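Local coordinates for hypothetical protein Atu0240 (Agrobacterium tumefaciens str. C58, PDB 2GAX) that is of unknown function but belongs to the DUF2000 family of the PTH2 clan, which hints at kinship with peptidyl-tRNA hydrolases without establishing that activity, at residues 3-8 / 57-62; 86-91 / 109-114. One frame throughout, in Å; residues are numbered along the deposited sequence.

Contact 1: residues 3-8 / 57-62; sequences DTKIAV and PIVVMA. With PO4 (phosphate ion), chain C.
Phosphate O3 is held by two hydrogen bonds, both from Thr-4: one from its N and a shorter one from OG1, at 2.6 Å. O2 of the same ion takes a nearly straight bond from Asp-3 N, and Gln-56 NE2 also bonds Thr-4 OG1; the phosphate probably came from the crystallisation liquor. From here strand 4-8 runs parallel to strand 58-62, the paired strands of a beta-alpha-beta crossover whose helix 16-33 packs on the Val-8 and Ile-58 side. Three bonds make the ladder: Val-59 N to Ile-6 O, Val-8 N to Val-59 O at 2.8 Å, and Met-61 N to Val-8 O at 2.7 Å, the last two nearly along their C=O axes. On the helix-covered face, Ile-6 and Ile-58 lie side by side with like chi1 values (-58° and -62°), CG2 of the first 4.0 Å from CG1 of the second, and the Val-8 side chain crosses Ile-58 obliquely, CG2 against CG2. Over the other face the extended Lys-5 chain lays CE against Val-59 CG2 at 3.8 Å. Selenomethionine Met-61 bends at chi3 (-71°), carrying CE to 3.2 Å from Ala-7 CB, tighter than usual for two carbons.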
loop_
_atom_site.group_PDB
_atom_site.type_symbol
_atom_site.label_atom_id
_atom_site.label_comp_id
_atom_site.label_asym_id
_atom_site.label_seq_id
_atom_site.Cartn_x
_atom_site.Cartn_y
_atom_site.Cartn_z
ATOM N N ASP A 3 -17.240 -1.576 -5.534
ATOM C CA ASP A 3 -16.764 -2.483 -6.585
ATOM C C ASP A 3 -15.315 -2.893 -6.322
ATOM O O ASP A 3 -14.900 -4.009 -6.661
ATOM C CB ASP A 3 -16.876 -1.834 -7.966
ATOM C CG ASP A 3 -18.295 -1.847 -8.515
ATOM O OD1 ASP A 3 -19.197 -2.442 -7.877
ATOM O OD2 ASP A 3 -18.502 -1.270 -9.605
ATOM N N THR A 4 -14.563 -1.991 -5.692
ATOM C CA THR A 4 -13.135 -2.208 -5.432
ATOM C C THR A 4 -12.839 -2.614 -3.990
ATOM O O THR A 4 -13.725 -2.574 -3.122
ATOM C CB THR A 4 -12.297 -0.951 -5.771
ATOM O OG1 THR A 4 -12.643 0.119 -4.878
ATOM C CG2 THR A 4 -12.534 -0.521 -7.216
ATOM N N LYS A 5 -11.584 -3.003 -3.764
ATOM C CA LYS A 5 -11.052 -3.307 -2.447
ATOM C C LYS A 5 -9.682 -2.632 -2.305
ATOM O O LYS A 5 -8.914 -2.599 -3.267
ATOM C CB LYS A 5 -10.902 -4.828 -2.293
ATOM C CG LYS A 5 -10.230 -5.268 -1.009
ATOM C CD LYS A 5 -9.966 -6.771 -0.979
ATOM C CE LYS A 5 -9.011 -7.095 0.165
ATOM N NZ LYS A 5 -8.813 -8.561 0.460
ATOM N N ILE A 6 -9.384 -2.116 -1.110
ATOM C CA ILE A 6 -8.061 -1.553 -0.795
ATOM C C ILE A 6 -7.285 -2.530 0.087
ATOM O O ILE A 6 -7.742 -2.924 1.161
ATOM C CB ILE A 6 -8.145 -0.155 -0.097
ATOM C CG1 ILE A 6 -8.899 0.848 -0.969
ATOM C CG2 ILE A 6 -6.747 0.397 0.192
ATOM C CD1 ILE A 6 -9.135 2.183 -0.296
ATOM N N ALA A 7 -6.106 -2.923 -0.380
ATOM C CA ALA A 7 -5.268 -3.839 0.343
ATOM C C ALA A 7 -3.861 -3.288 0.471
ATOM O O ALA A 7 -3.326 -2.687 -0.467
ATOM C CB ALA A 7 -5.246 -5.188 -0.340
ATOM N N VAL A 8 -3.284 -3.492 1.650
ATOM C CA VAL A 8 -1.892 -3.169 1.924
ATOM C C VAL A 8 -1.177 -4.478 2.258
ATOM O O VAL A 8 -1.649 -5.220 3.107
ATOM C CB VAL A 8 -1.788 -2.233 3.149
ATOM C CG1 VAL A 8 -0.321 -2.007 3.540
ATOM C CG2 VAL A 8 -2.506 -0.911 2.899
ATOM N N PRO A 57 -13.080 0.544 3.445
ATOM C CA PRO A 57 -12.247 -0.275 4.310
ATOM C C PRO A 57 -10.884 -0.581 3.694
ATOM O O PRO A 57 -10.728 -0.578 2.471
ATOM C CB PRO A 57 -13.049 -1.589 4.435
ATOM C CG PRO A 57 -14.423 -1.213 4.160
ATOM C CD PRO A 57 -14.339 -0.151 3.107
ATOM N N ILE A 58 -9.920 -0.859 4.557
ATOM C CA ILE A 58 -8.546 -1.107 4.160
ATOM C C ILE A 58 -8.069 -2.391 4.842
ATOM O O ILE A 58 -7.985 -2.461 6.076
ATOM C CB ILE A 58 -7.649 0.104 4.548
ATOM C CG1 ILE A 58 -8.110 1.367 3.811
ATOM C CG2 ILE A 58 -6.162 -0.179 4.292
ATOM C CD1 ILE A 58 -7.792 2.662 4.536
ATOM N N VAL A 59 -7.789 -3.415 4.043
ATOM C CA VAL A 59 -7.293 -4.693 4.566
ATOM C C VAL A 59 -5.763 -4.718 4.608
ATOM O O VAL A 59 -5.118 -4.460 3.604
ATOM C CB VAL A 59 -7.830 -5.880 3.711
ATOM C CG1 VAL A 59 -7.186 -7.170 4.118
ATOM C CG2 VAL A 59 -9.337 -5.978 3.833
ATOM N N VAL A 60 -5.181 -5.040 5.763
ATOM C CA VAL A 60 -3.713 -5.110 5.879
ATOM C C VAL A 60 -3.239 -6.562 5.960
ATOM O O VAL A 60 -3.778 -7.352 6.736
ATOM C CB VAL A 60 -3.186 -4.297 7.090
ATOM C CG1 VAL A 60 -1.646 -4.324 7.146
ATOM C CG2 VAL A 60 -3.684 -2.862 7.012
HETATM N N MSE A 61 -2.240 -6.898 5.145
HETATM C CA MSE A 61 -1.713 -8.259 5.065
HETATM C C MSE A 61 -0.193 -8.271 5.177
HETATM O O MSE A 61 0.449 -7.228 5.103
HETATM C CB MSE A 61 -2.144 -8.918 3.752
HETATM C CG MSE A 61 -3.649 -9.001 3.568
HETATM SE SE MSE A 61 -4.100 -9.340 1.689
HETATM C CE MSE A 61 -3.649 -7.669 1.003
ATOM N N ALA A 62 0.380 -9.458 5.375
ATOM C CA ALA A 62 1.830 -9.607 5.438
ATOM C C ALA A 62 2.242 -10.914 4.779
ATOM O O ALA A 62 1.469 -11.866 4.749
ATOM C CB ALA A 62 2.320 -9.550 6.884
HETATM P P PO4 C . -16.087 1.575 -6.299
HETATM O O1 PO4 C . -16.104 2.987 -5.757
HETATM O O2 PO4 C . -17.458 0.958 -6.138
HETATM O O3 PO4 C . -15.085 0.744 -5.551
HETATM O O4 PO4 C . -15.742 1.599 -7.770
#

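Contact 2: residues 86-91 / 109-114; sequences IEEMFA and TAKVVG
Ile-86 and Val-112 form an antiparallel, non-hydrogen-bonded pair with CA atoms 4.2 Å apart, after which segment 86-91 winds into a 3-10 turn (87-90) and segment 109-114 continues through a classic beta bulge, Val-113 and Gly-114 both facing Tyr-85. The pair sits where edge strand 83-86 ends beside the start of strand 112-120 in the mixed sheet. The turn stays fastened to the residue just before strand 112-120 by one bond, Glu-87 N to Lys-111 O at 2.9 Å, which comes in nearly along the C=O axis with an N-H...O angle of 155°. Within the turn, Met-89 N, Phe-90 N and Ala-91 N each bond the carbonyl three residues back.

Val-113 wedges beneath this turn. Its chi1 of -60° sets CG1 beside its own backbone N and packs it against the backbone N of Glu-87, 3.6 Å away. CG2, in the crowded position between N and the carbonyl carbon, meets Phe-90 CE2 tip to tip at 4.0 Å; Val-22 of helix 16-33 also touches both side chains. Although the CB of Ile-86 points away from the strand, its CG2 still reaches Ala-110 CB, at 4.1 Å, and Phe-105 touches both residues.

The polar edge is built around Lys-111. Its CD touches both Glu-87 OE1 and Glu-88 OE2, crossing the Glu-88 chain at about a right angle. Glu-88, bent at chi2 (76°), turns its carboxylate back toward the backbone of Lys-111, where a water donates to OE1 at 2.5 Å and accepts from Lys-111 N at 2.9 Å. Glu-87 OE1, meanwhile, forms a salt bridge with Arg-11.

With Lys-111 NZ 4.4 Å from Glu-88 OE2, the two opposite charges probably attract without forming a salt bridge, so the direct backbone bond and the water bridge give this junction its definite polar links.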
loop_
_atom_site.group_PDB
_atom_site.type_symbol
_atom_site.label_atom_id
_atom_site.label_comp_id
_atom_site.label_asym_id
_atom_site.label_seq_id
_atom_site.Cartn_x
_atom_site.Cartn_y
_atom_site.Cartn_z
ATOM N N ILE A 86 10.330 0.019 -1.440
ATOM C CA ILE A 86 11.434 -0.953 -1.435
ATOM C C ILE A 86 12.347 -0.699 -0.234
ATOM O O ILE A 86 12.347 0.389 0.328
ATOM C CB ILE A 86 12.275 -0.960 -2.761
ATOM C CG1 ILE A 86 13.001 0.381 -2.992
ATOM C CG2 ILE A 86 11.392 -1.299 -3.974
ATOM C CD1 ILE A 86 14.112 0.310 -4.045
ATOM N N GLU A 87 13.116 -1.718 0.145
ATOM C CA GLU A 87 13.978 -1.668 1.321
ATOM C C GLU A 87 14.950 -0.485 1.322
ATOM O O GLU A 87 15.166 0.152 2.359
ATOM C CB GLU A 87 14.760 -2.977 1.436
ATOM C CG GLU A 87 15.439 -3.194 2.797
ATOM C CD GLU A 87 16.147 -4.537 2.879
ATOM O OE1 GLU A 87 15.505 -5.565 2.610
ATOM O OE2 GLU A 87 17.361 -4.554 3.197
ATOM N N GLU A 88 15.524 -0.194 0.156
ATOM C CA GLU A 88 16.534 0.840 0.032
ATOM C C GLU A 88 15.987 2.216 0.355
ATOM O O GLU A 88 16.752 3.107 0.696
ATOM C CB GLU A 88 17.165 0.839 -1.359
ATOM C CG GLU A 88 18.166 -0.277 -1.619
ATOM C CD GLU A 88 17.540 -1.639 -1.871
ATOM O OE1 GLU A 88 16.294 -1.758 -1.970
ATOM O OE2 GLU A 88 18.312 -2.604 -1.984
HETATM N N MSE A 89 14.667 2.391 0.263
HETATM C CA MSE A 89 14.046 3.685 0.574
HETATM C C MSE A 89 14.088 4.063 2.063
HETATM O O MSE A 89 13.770 5.193 2.427
HETATM C CB MSE A 89 12.617 3.750 0.024
HETATM C CG MSE A 89 12.603 3.833 -1.483
HETATM SE SE MSE A 89 10.841 3.456 -2.250
HETATM C CE MSE A 89 9.739 4.692 -1.205
ATOM N N PHE A 90 14.467 3.107 2.905
ATOM C CA PHE A 90 14.721 3.365 4.328
ATOM C C PHE A 90 16.013 4.147 4.566
ATOM O O PHE A 90 16.225 4.659 5.666
ATOM C CB PHE A 90 14.784 2.043 5.108
ATOM C CG PHE A 90 13.438 1.442 5.397
ATOM C CD1 PHE A 90 12.457 2.181 6.044
ATOM C CD2 PHE A 90 13.161 0.120 5.048
ATOM C CE1 PHE A 90 11.207 1.618 6.322
ATOM C CE2 PHE A 90 11.904 -0.449 5.319
ATOM C CZ PHE A 90 10.937 0.303 5.945
ATOM N N ALA A 91 16.860 4.234 3.539
ATOM C CA ALA A 91 18.190 4.870 3.637
ATOM C C ALA A 91 18.176 6.403 3.535
ATOM O O ALA A 91 19.141 7.060 3.933
ATOM C CB ALA A 91 19.123 4.302 2.574
ATOM N N THR A 109 14.296 -7.880 -9.392
ATOM C CA THR A 109 15.449 -7.614 -8.516
ATOM C C THR A 109 15.150 -6.776 -7.270
ATOM O O THR A 109 15.996 -6.695 -6.365
ATOM C CB THR A 109 16.613 -6.919 -9.256
ATOM O OG1 THR A 109 16.291 -5.544 -9.488
ATOM C CG2 THR A 109 16.948 -7.613 -10.566
ATOM N N ALA A 110 13.973 -6.152 -7.213
ATOM C CA ALA A 110 13.648 -5.274 -6.085
ATOM C C ALA A 110 13.461 -6.041 -4.766
ATOM O O ALA A 110 13.087 -7.224 -4.762
ATOM C CB ALA A 110 12.422 -4.411 -6.392
ATOM N N LYS A 111 13.743 -5.369 -3.650
ATOM C CA LYS A 111 13.394 -5.911 -2.338
ATOM C C LYS A 111 12.193 -5.122 -1.834
ATOM O O LYS A 111 12.338 -4.181 -1.074
ATOM C CB LYS A 111 14.565 -5.819 -1.358
ATOM C CG LYS A 111 15.765 -6.652 -1.752
ATOM C CD LYS A 111 17.022 -6.205 -0.998
ATOM C CE LYS A 111 18.064 -7.318 -0.958
ATOM N NZ LYS A 111 19.454 -6.785 -1.119
ATOM N N VAL A 112 11.008 -5.477 -2.325
ATOM C CA VAL A 112 9.788 -4.804 -1.907
ATOM C C VAL A 112 9.527 -5.082 -0.440
ATOM O O VAL A 112 9.583 -6.234 0.005
ATOM C CB VAL A 112 8.561 -5.222 -2.726
ATOM C CG1 VAL A 112 7.325 -4.453 -2.262
ATOM C CG2 VAL A 112 8.803 -4.948 -4.208
ATOM N N VAL A 113 9.267 -4.013 0.305
ATOM C CA VAL A 113 8.876 -4.137 1.707
ATOM C C VAL A 113 7.388 -3.843 1.930
ATOM O O VAL A 113 6.833 -4.164 2.977
ATOM C CB VAL A 113 9.791 -3.310 2.635
ATOM C CG1 VAL A 113 11.243 -3.794 2.487
ATOM C CG2 VAL A 113 9.698 -1.805 2.323
ATOM N N GLY A 114 6.733 -3.255 0.935
ATOM C CA GLY A 114 5.294 -3.018 1.027
ATOM C C GLY A 114 4.706 -2.630 -0.307
ATOM O O GLY A 114 5.397 -2.072 -1.150
HETATM O O HOH W 1 15.401 -2.976 -3.996
#

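Followed from the N terminus, strand 4-11 leads through helix 16-33 and the small hairpin 42-43/49-50 before strand 58-63 returns beside it; contact 1 closes that loop. Helix 65-77 and strand 83-86 follow, and contact 2 then closes a shorter loop, containing helix 95-102, as the chain enters strand 112-120. The two loops are in series, neither nested nor crossed. The centres of the two contacts, about 20 Å apart, lie on opposite sides of the chain's centre, yet both contacts belong to one mixed sheet: strand 112-120 runs antiparallel beside strand 4-11. Contact 1 ties the parallel pair within the sheet, and contact 2 the end of 83-86, one of its two edge strands, to the start of 112-120.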